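Local coordinates for protein 4-alpha-glucanotransferase (Aquifex aeolicus, PDB 1TZ7) that is an amylomaltase, or disproportionating enzyme, of the 4-alpha-glucanotransferase family, built round a barrel of eight parallel strands with helices packed about it, at residues A[258-263]-A[355-360]; A[306-311]-A[363-368]. One frame throughout, in Å; residues are numbered along the deposited sequence.

How the contacts relate
Contacts 1 and 2 illustrate how one region of a barrel can be held together at different depths without a hydrogen bond across either pair of segments. Contact 2 (306-311 with 363-368) is the buried one, joining the loop after strand 302-305 to helix 360-368 through hydrocarbon alone. Contact 1 (258-263 with 355-360) is nearer the surface, and there a single aromatic ring meets apolar groups and a carboxylate together. The loop in contact 1 runs straight into the helix in contact 2. A polar link ties the two contacts: R309 NE donates a probable hydrogen bond of 2.8 Å to F357 O.

Contact 1 (A[258-263]-A[355-360]); sequences GVPPDF and LGFITD
F357 carries this contact almost alone, its ring inserted among V259, P260 and D262. P260 lies over one face: CD stands 4.2 Å from the centroid of the F357 ring, 28° off the normal, a CH-pi contact, while CG of P260 reaches F357 CE1 at 3.8 Å. V259 approaches obliquely and crosswise. Its CB is 3.5 Å from F357 CE2, and both methyls close on that same carbon, so CB and its two methyls gather round CE2. At the far end the carboxylate of D262 lies near F357 CZ, oblique to the ring and with its plane turned 73° from it, although its exact placement is doubtful because the modelled approach is uncomfortably short. No hydrogen bond joins the segments; close packing does the work, with a polar group at the ring's tip.

One step outward, V259 ends strand 255-259, where its backbone pairs with Q269 and its side chain also touches W271 of strand 269-274. F357 has a left-handed helical backbone, and its CG lies anti to the carbonyl carbon (chi1 -52°), which sends the ring toward the strand end. Two residues on, T359 is the N-cap of helix 360-368. The arrangement joins the loop that follows barrel strand 350-352 to an antiparallel four-stranded sheet, an elaboration built onto the eight-stranded barrel.

Contact 2 (A[306-311]-A[363-368]); sequences DHFRGF and RYLRET
F308 and F311, on a 3-10 turn, run beside R366 and L365 of helix 360-368, with CA separations of 8.4 Å for F308 to R366 and 8.6 Å for F311 to L365. Side chains fill the gap. The F308 ring has CG anti to the backbone N (chi1 176°), a setting that carries CE2 and CZ to the helix: CE2 is 3.8 Å from R366 CB and CZ is 4.0 Å from L365 CD2, both approaches being oblique to the ring. The ring also meets the helix backbone, with F308 CZ 3.8 Å from R366 CA, and so lies against the base of that arginine rather than its charged end. The leucine methyl is shared, since L365 CD2 also sits 4.1 Å from F311 CB. F311 meets it with CB and its backbone C; its ring turns off to meet F338 and W289 edge-to-face, while L365 continues onto K335 of helix 334-344.

R366 contributes hydrocarbon to the contact and keeps its charge apart. Its chain bends at chi2 (-132°) and chi3 (-54°), swinging the guanidinium away from the turn, where NE forms a salt bridge with D354 and NH1 a weaker one with E367. On the other segment, F311 N to F308 O at 3.0 Å holds the turn that presents both phenylalanines.

F308 also touches A352 and V362, so its ring is wedged between strand 350-352 and the helix. With four buried residues and no polar bond across, the interface probably depends on close apolar packing and the burial of hydrocarbon, whereas the arginine's charge is met by D354 and, weakly, E367, rather than by the other segment.

Contact 1 (A[258-263]-A[355-360])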
ATOM      1  N   GLY A 258      -5.856  -9.821 -13.911  1.00 34.96           N
ATOM      2  CA  GLY A 258      -6.491 -10.728 -12.979  1.00 39.28           C
ATOM      3  C   GLY A 258      -5.583 -11.892 -12.637  1.00 37.46           C
ATOM      4  O   GLY A 258      -4.373 -11.835 -12.864  1.00 37.33           O
ATOM      5  N   VAL A 259      -6.169 -12.946 -12.080  1.00 37.18           N
ATOM      6  CA  VAL A 259      -5.468 -14.216 -11.885  1.00 42.27           C
ATOM      7  C   VAL A 259      -6.403 -15.386 -12.221  1.00 40.63           C
ATOM      8  O   VAL A 259      -7.623 -15.255 -12.132  1.00 32.81           O
ATOM      9  CB  VAL A 259      -4.955 -14.364 -10.424  1.00 44.46           C
ATOM     10  CG1 VAL A 259      -3.721 -13.503 -10.202  1.00 42.20           C
ATOM     11  CG2 VAL A 259      -6.048 -14.006  -9.427  1.00 45.01           C
ATOM     12  N   PRO A 260      -5.828 -16.525 -12.612  1.00 44.86           N
ATOM     13  CA  PRO A 260      -6.622 -17.666 -13.081  1.00 43.46           C
ATOM     14  C   PRO A 260      -7.358 -18.373 -11.941  1.00 44.15           C
ATOM     15  O   PRO A 260      -7.097 -18.081 -10.780  1.00 36.69           O
ATOM     16  CB  PRO A 260      -5.568 -18.594 -13.695  1.00 48.41           C
ATOM     17  CG  PRO A 260      -4.316 -18.276 -12.969  1.00 44.41           C
ATOM     18  CD  PRO A 260      -4.383 -16.815 -12.628  1.00 38.99           C
ATOM     19  N   PRO A 261      -8.270 -19.288 -12.279  1.00 53.34           N
ATOM     20  CA  PRO A 261      -8.967 -20.099 -11.270  1.00 56.88           C
ATOM     21  C   PRO A 261      -8.001 -20.891 -10.380  1.00 59.19           C
ATOM     22  O   PRO A 261      -7.068 -21.512 -10.892  1.00 55.16           O
ATOM     23  CB  PRO A 261      -9.821 -21.057 -12.119  1.00 58.71           C
ATOM     24  CG  PRO A 261      -9.957 -20.385 -13.446  1.00 57.43           C
ATOM     25  CD  PRO A 261      -8.710 -19.607 -13.650  1.00 51.24           C
ATOM     26  N   ASP A 262      -8.233 -20.861  -9.066  1.00 64.17           N
ATOM     27  CA  ASP A 262      -7.427 -21.636  -8.116  1.00 69.62           C
ATOM     28  C   ASP A 262      -8.185 -22.896  -7.707  1.00 68.25           C
ATOM     29  O   ASP A 262      -9.155 -23.283  -8.355  1.00 69.64           O
ATOM     30  CB  ASP A 262      -7.103 -20.803  -6.851  1.00 63.80           C
ATOM     31  CG  ASP A 262      -6.936 -19.320  -7.141  1.00 75.67           C
ATOM     32  OD1 ASP A 262      -7.491 -18.832  -8.144  1.00 86.15           O
ATOM     33  OD2 ASP A 262      -6.269 -18.563  -6.405  1.00 85.43           O
ATOM     34  N   PHE A 263      -7.734 -23.531  -6.627  1.00 73.83           N
ATOM     35  CA  PHE A 263      -8.590 -24.434  -5.849  1.00 79.80           C
ATOM     36  C   PHE A 263      -9.218 -23.688  -4.656  1.00 78.30           C
ATOM     37  O   PHE A 263     -10.219 -24.135  -4.087  1.00 76.44           O
ATOM     38  CB  PHE A 263      -7.798 -25.676  -5.369  1.00 81.98           C
ATOM     39  CG  PHE A 263      -6.684 -25.358  -4.390  1.00 79.44           C
ATOM     40  CD1 PHE A 263      -5.419 -24.976  -4.846  1.00 84.21           C
ATOM     41  CD2 PHE A 263      -6.896 -25.457  -3.015  1.00 85.65           C
ATOM     42  CE1 PHE A 263      -4.389 -24.688  -3.944  1.00 87.06           C
ATOM     43  CE2 PHE A 263      -5.867 -25.171  -2.110  1.00 88.57           C
ATOM     44  CZ  PHE A 263      -4.616 -24.788  -2.579  1.00 85.17           C
ATOM     45  N   LEU A 355       3.383 -14.315  -2.740  1.00 42.59           N
ATOM     46  CA  LEU A 355       2.382 -15.252  -2.275  1.00 45.94           C
ATOM     47  C   LEU A 355       1.374 -15.522  -3.400  1.00 53.24           C
ATOM     48  O   LEU A 355       0.864 -14.589  -4.028  1.00 61.72           O
ATOM     49  CB  LEU A 355       1.658 -14.681  -1.044  1.00 44.24           C
ATOM     50  CG  LEU A 355       2.555 -14.081   0.058  1.00 48.45           C
ATOM     51  CD1 LEU A 355       1.767 -13.098   0.931  1.00 52.96           C
ATOM     52  CD2 LEU A 355       3.166 -15.176   0.908  1.00 51.44           C
ATOM     53  N   GLY A 356       1.101 -16.795  -3.660  1.00 49.64           N
ATOM     54  CA  GLY A 356       0.033 -17.176  -4.570  1.00 57.83           C
ATOM     55  C   GLY A 356       0.483 -17.230  -6.023  1.00 58.02           C
ATOM     56  O   GLY A 356       1.120 -16.295  -6.527  1.00 56.41           O
ATOM     57  N   PHE A 357       0.145 -18.332  -6.697  1.00 49.66           N
ATOM     58  CA  PHE A 357       0.532 -18.547  -8.095  1.00 52.86           C
ATOM     59  C   PHE A 357       2.044 -18.464  -8.277  1.00 50.11           C
ATOM     60  O   PHE A 357       2.528 -17.900  -9.255  1.00 53.37           O
ATOM     61  CB  PHE A 357      -0.162 -17.525  -9.013  1.00 54.57           C
ATOM     62  CG  PHE A 357      -1.648 -17.454  -8.826  1.00 59.84           C
ATOM     63  CD1 PHE A 357      -2.478 -18.428  -9.370  1.00 59.78           C
ATOM     64  CD2 PHE A 357      -2.225 -16.413  -8.101  1.00 67.90           C
ATOM     65  CE1 PHE A 357      -3.855 -18.365  -9.196  1.00 59.30           C
ATOM     66  CE2 PHE A 357      -3.601 -16.348  -7.927  1.00 56.62           C
ATOM     67  CZ  PHE A 357      -4.415 -17.324  -8.474  1.00 52.53           C
ATOM     68  N   ILE A 358       2.788 -19.033  -7.336  1.00 44.51           N
ATOM     69  CA  ILE A 358       4.243 -19.022  -7.418  1.00 46.36           C
ATOM     70  C   ILE A 358       4.755 -20.265  -8.156  1.00 44.29           C
ATOM     71  O   ILE A 358       4.335 -21.385  -7.874  1.00 36.56           O
ATOM     72  CB  ILE A 358       4.878 -18.915  -5.995  1.00 49.46           C
ATOM     73  CG1 ILE A 358       6.386 -18.701  -6.103  1.00 45.75           C
ATOM     74  CG2 ILE A 358       4.570 -20.167  -5.155  1.00 70.92           C
ATOM     75  CD1 ILE A 358       6.974 -17.956  -4.934  1.00 75.42           C
ATOM     76  N   THR A 359       5.651 -20.045  -9.114  1.00 40.66           N
ATOM     77  CA  THR A 359       6.385 -21.133  -9.759  1.00 32.99           C
ATOM     78  C   THR A 359       7.881 -20.970  -9.509  1.00 33.33           C
ATOM     79  O   THR A 359       8.319 -19.965  -8.939  1.00 26.56           O
ATOM     80  CB  THR A 359       6.121 -21.136 -11.270  1.00 39.51           C
ATOM     81  OG1 THR A 359       6.529 -19.886 -11.838  1.00 36.04           O
ATOM     82  CG2 THR A 359       4.619 -21.217 -11.576  1.00 42.76           C
ATOM     83  N   ASP A 360       8.659 -21.956  -9.944  1.00 32.90           N
ATOM     84  CA  ASP A 360      10.115 -21.912  -9.802  1.00 32.23           C
ATOM     85  C   ASP A 360      10.733 -20.809 -10.673  1.00 31.74           C
ATOM     86  O   ASP A 360      11.764 -20.256 -10.331  1.00 28.28           O
ATOM     87  CB  ASP A 360      10.727 -23.269 -10.166  1.00 32.14           C
ATOM     88  CG  ASP A 360      10.593 -24.293  -9.045  1.00 32.14           C
ATOM     89  OD1 ASP A 360      10.818 -25.492  -9.305  1.00 26.17           O
ATOM     90  OD2 ASP A 360      10.269 -23.987  -7.877  1.00 27.72           O
TER

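Contact 2 (A[306-311]-A[363-368])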
ATOM      1  N   ASP A 306       3.817  -5.505  -4.907  1.00 30.27           N
ATOM      2  CA  ASP A 306       2.559  -6.218  -5.003  1.00 27.97           C
ATOM      3  C   ASP A 306       2.506  -7.097  -6.269  1.00 31.14           C
ATOM      4  O   ASP A 306       2.871  -6.660  -7.352  1.00 32.92           O
ATOM      5  CB  ASP A 306       1.409  -5.206  -5.011  1.00 34.81           C
ATOM      6  CG  ASP A 306       0.071  -5.844  -5.239  1.00 41.73           C
ATOM      7  OD1 ASP A 306      -0.388  -6.603  -4.356  1.00 43.76           O
ATOM      8  OD2 ASP A 306      -0.610  -5.637  -6.277  1.00 49.92           O
ATOM      9  N   HIS A 307       2.048  -8.336  -6.102  1.00 29.50           N
ATOM     10  CA  HIS A 307       1.945  -9.291  -7.205  1.00 23.74           C
ATOM     11  C   HIS A 307       3.284  -9.412  -7.972  1.00 27.13           C
ATOM     12  O   HIS A 307       3.327  -9.287  -9.206  1.00 31.09           O
ATOM     13  CB  HIS A 307       0.809  -8.896  -8.164  1.00 26.08           C
ATOM     14  CG  HIS A 307       0.402  -9.998  -9.087  1.00 23.71           C
ATOM     15  ND1 HIS A 307       0.150 -11.280  -8.646  1.00 27.26           N
ATOM     16  CD2 HIS A 307       0.218 -10.019 -10.430  1.00 26.60           C
ATOM     17  CE1 HIS A 307      -0.178 -12.042  -9.675  1.00 24.62           C
ATOM     18  NE2 HIS A 307      -0.147 -11.302 -10.769  1.00 27.29           N
ATOM     19  N   PHE A 308       4.361  -9.661  -7.228  1.00 28.26           N
ATOM     20  CA  PHE A 308       5.705  -9.743  -7.802  1.00 28.22           C
ATOM     21  C   PHE A 308       5.777 -10.731  -8.980  1.00 31.83           C
ATOM     22  O   PHE A 308       6.509 -10.513  -9.925  1.00 27.24           O
ATOM     23  CB  PHE A 308       6.719 -10.151  -6.727  1.00 28.94           C
ATOM     24  CG  PHE A 308       8.107 -10.352  -7.252  1.00 22.82           C
ATOM     25  CD1 PHE A 308       8.978  -9.278  -7.380  1.00 28.02           C
ATOM     26  CD2 PHE A 308       8.547 -11.618  -7.635  1.00 32.14           C
ATOM     27  CE1 PHE A 308      10.261  -9.459  -7.872  1.00 29.61           C
ATOM     28  CE2 PHE A 308       9.842 -11.800  -8.131  1.00 29.64           C
ATOM     29  CZ  PHE A 308      10.692 -10.721  -8.247  1.00 32.79           C
ATOM     30  N   ARG A 309       5.009 -11.812  -8.905  1.00 26.16           N
ATOM     31  CA  ARG A 309       5.069 -12.860  -9.924  1.00 26.74           C
ATOM     32  C   ARG A 309       4.675 -12.324 -11.315  1.00 24.13           C
ATOM     33  O   ARG A 309       5.033 -12.907 -12.338  1.00 27.32           O
ATOM     34  CB  ARG A 309       4.171 -14.042  -9.533  1.00 32.03           C
ATOM     35  CG  ARG A 309       2.673 -13.800  -9.748  1.00 32.44           C
ATOM     36  CD  ARG A 309       2.132 -14.373 -11.043  1.00 24.75           C
ATOM     37  NE  ARG A 309       2.345 -15.824 -11.140  1.00 31.28           N
ATOM     38  CZ  ARG A 309       3.159 -16.416 -12.030  1.00 27.71           C
ATOM     39  NH1 ARG A 309       3.287 -17.733 -12.034  1.00 40.81           N
ATOM     40  NH2 ARG A 309       3.845 -15.691 -12.908  1.00 34.12           N
ATOM     41  N   GLY A 310       3.939 -11.211 -11.336  1.00 26.11           N
ATOM     42  CA  GLY A 310       3.561 -10.560 -12.583  1.00 22.92           C
ATOM     43  C   GLY A 310       4.741 -10.042 -13.411  1.00 26.50           C
ATOM     44  O   GLY A 310       4.598  -9.792 -14.604  1.00 26.96           O
ATOM     45  N   PHE A 311       5.901  -9.875 -12.775  1.00 27.48           N
ATOM     46  CA  PHE A 311       7.105  -9.426 -13.482  1.00 26.91           C
ATOM     47  C   PHE A 311       7.738 -10.573 -14.278  1.00 28.22           C
ATOM     48  O   PHE A 311       8.509 -10.343 -15.205  1.00 28.51           O
ATOM     49  CB  PHE A 311       8.120  -8.846 -12.495  1.00 30.75           C
ATOM     50  CG  PHE A 311       7.664  -7.565 -11.830  1.00 27.25           C
ATOM     51  CD1 PHE A 311       7.531  -7.492 -10.450  1.00 29.85           C
ATOM     52  CD2 PHE A 311       7.374  -6.435 -12.587  1.00 30.11           C
ATOM     53  CE1 PHE A 311       7.114  -6.318  -9.837  1.00 35.42           C
ATOM     54  CE2 PHE A 311       6.955  -5.262 -11.975  1.00 29.65           C
ATOM     55  CZ  PHE A 311       6.828  -5.208 -10.597  1.00 30.87           C
ATOM     56  N   ARG A 363      10.472 -17.834  -8.456  1.00 27.73           N
ATOM     57  CA  ARG A 363      11.449 -17.921  -7.365  1.00 26.56           C
ATOM     58  C   ARG A 363      12.860 -17.625  -7.882  1.00 25.65           C
ATOM     59  O   ARG A 363      13.643 -16.976  -7.211  1.00 26.09           O
ATOM     60  CB  ARG A 363      11.408 -19.305  -6.714  1.00 30.92           C
ATOM     61  CG  ARG A 363      10.147 -19.575  -5.902  1.00 36.30           C
ATOM     62  CD  ARG A 363      10.105 -20.965  -5.260  1.00 37.47           C
ATOM     63  NE  ARG A 363       9.040 -21.793  -5.826  1.00 64.86           N
ATOM     64  CZ  ARG A 363       7.860 -22.012  -5.244  1.00 45.95           C
ATOM     65  NH1 ARG A 363       7.572 -21.469  -4.063  1.00 66.87           N
ATOM     66  NH2 ARG A 363       6.961 -22.780  -5.848  1.00 69.63           N
ATOM     67  N   TYR A 364      13.165 -18.100  -9.088  1.00 27.49           N
ATOM     68  CA  TYR A 364      14.465 -17.846  -9.693  1.00 28.56           C
ATOM     69  C   TYR A 364      14.673 -16.370  -9.994  1.00 29.09           C
ATOM     70  O   TYR A 364      15.749 -15.851  -9.789  1.00 24.51           O
ATOM     71  CB  TYR A 364      14.639 -18.645 -10.970  1.00 28.27           C
ATOM     72  CG  TYR A 364      16.041 -18.559 -11.525  1.00 37.70           C
ATOM     73  CD1 TYR A 364      17.091 -19.230 -10.911  1.00 33.28           C
ATOM     74  CD2 TYR A 364      16.321 -17.789 -12.654  1.00 36.83           C
ATOM     75  CE1 TYR A 364      18.384 -19.149 -11.407  1.00 39.81           C
ATOM     76  CE2 TYR A 364      17.613 -17.702 -13.159  1.00 36.85           C
ATOM     77  CZ  TYR A 364      18.641 -18.388 -12.527  1.00 40.05           C
ATOM     78  OH  TYR A 364      19.923 -18.314 -13.014  1.00 49.47           O
ATOM     79  N   LEU A 365      13.631 -15.701 -10.489  1.00 30.32           N
ATOM     80  CA  LEU A 365      13.707 -14.257 -10.751  1.00 27.64           C
ATOM     81  C   LEU A 365      13.981 -13.509  -9.461  1.00 27.92           C
ATOM     82  O   LEU A 365      14.867 -12.674  -9.401  1.00 27.00           O
ATOM     83  CB  LEU A 365      12.406 -13.747 -11.384  1.00 26.24           C
ATOM     84  CG  LEU A 365      12.333 -12.230 -11.639  1.00 35.35           C
ATOM     85  CD1 LEU A 365      13.339 -11.812 -12.703  1.00 37.12           C
ATOM     86  CD2 LEU A 365      10.923 -11.819 -12.040  1.00 37.68           C
ATOM     87  N   ARG A 366      13.212 -13.828  -8.427  1.00 24.69           N
ATOM     88  CA  ARG A 366      13.360 -13.192  -7.130  1.00 28.38           C
ATOM     89  C   ARG A 366      14.788 -13.363  -6.590  1.00 28.60           C
ATOM     90  O   ARG A 366      15.417 -12.405  -6.182  1.00 27.36           O
ATOM     91  CB  ARG A 366      12.353 -13.781  -6.137  1.00 32.78           C
ATOM     92  CG  ARG A 366      12.172 -12.958  -4.873  1.00 38.18           C
ATOM     93  CD  ARG A 366      12.239 -13.766  -3.600  1.00 50.39           C
ATOM     94  NE  ARG A 366      11.310 -14.886  -3.614  1.00 45.48           N
ATOM     95  CZ  ARG A 366      11.643 -16.152  -3.340  1.00 56.21           C
ATOM     96  NH1 ARG A 366      12.896 -16.470  -3.028  1.00 55.50           N
ATOM     97  NH2 ARG A 366      10.716 -17.104  -3.379  1.00 46.12           N
ATOM     98  N   GLU A 367      15.280 -14.596  -6.607  1.00 29.40           N
ATOM     99  CA  GLU A 367      16.541 -14.932  -5.948  1.00 34.46           C
ATOM    100  C   GLU A 367      17.749 -14.496  -6.780  1.00 29.10           C
ATOM    101  O   GLU A 367      18.831 -14.288  -6.247  1.00 33.70           O
ATOM    102  CB  GLU A 367      16.611 -16.434  -5.668  1.00 34.99           C
ATOM    103  CG  GLU A 367      15.648 -16.895  -4.575  1.00 44.01           C
ATOM    104  CD  GLU A 367      15.942 -18.306  -4.080  1.00 63.45           C
ATOM    105  OE1 GLU A 367      16.687 -19.044  -4.766  1.00 60.72           O
ATOM    106  OE2 GLU A 367      15.424 -18.676  -3.007  1.00 69.58           O
ATOM    107  N   THR A 368      17.553 -14.358  -8.087  1.00 31.32           N
ATOM    108  CA  THR A 368      18.609 -13.869  -8.968  1.00 32.80           C
ATOM    109  C   THR A 368      19.017 -12.447  -8.569  1.00 30.89           C
ATOM    110  O   THR A 368      20.188 -12.083  -8.654  1.00 28.20           O
ATOM    111  CB  THR A 368      18.131 -13.890 -10.449  1.00 34.78           C
ATOM    112  OG1 THR A 368      18.089 -15.238 -10.929  1.00 45.64           O
ATOM    113  CG2 THR A 368      19.144 -13.205 -11.368  1.00 47.89           C
TER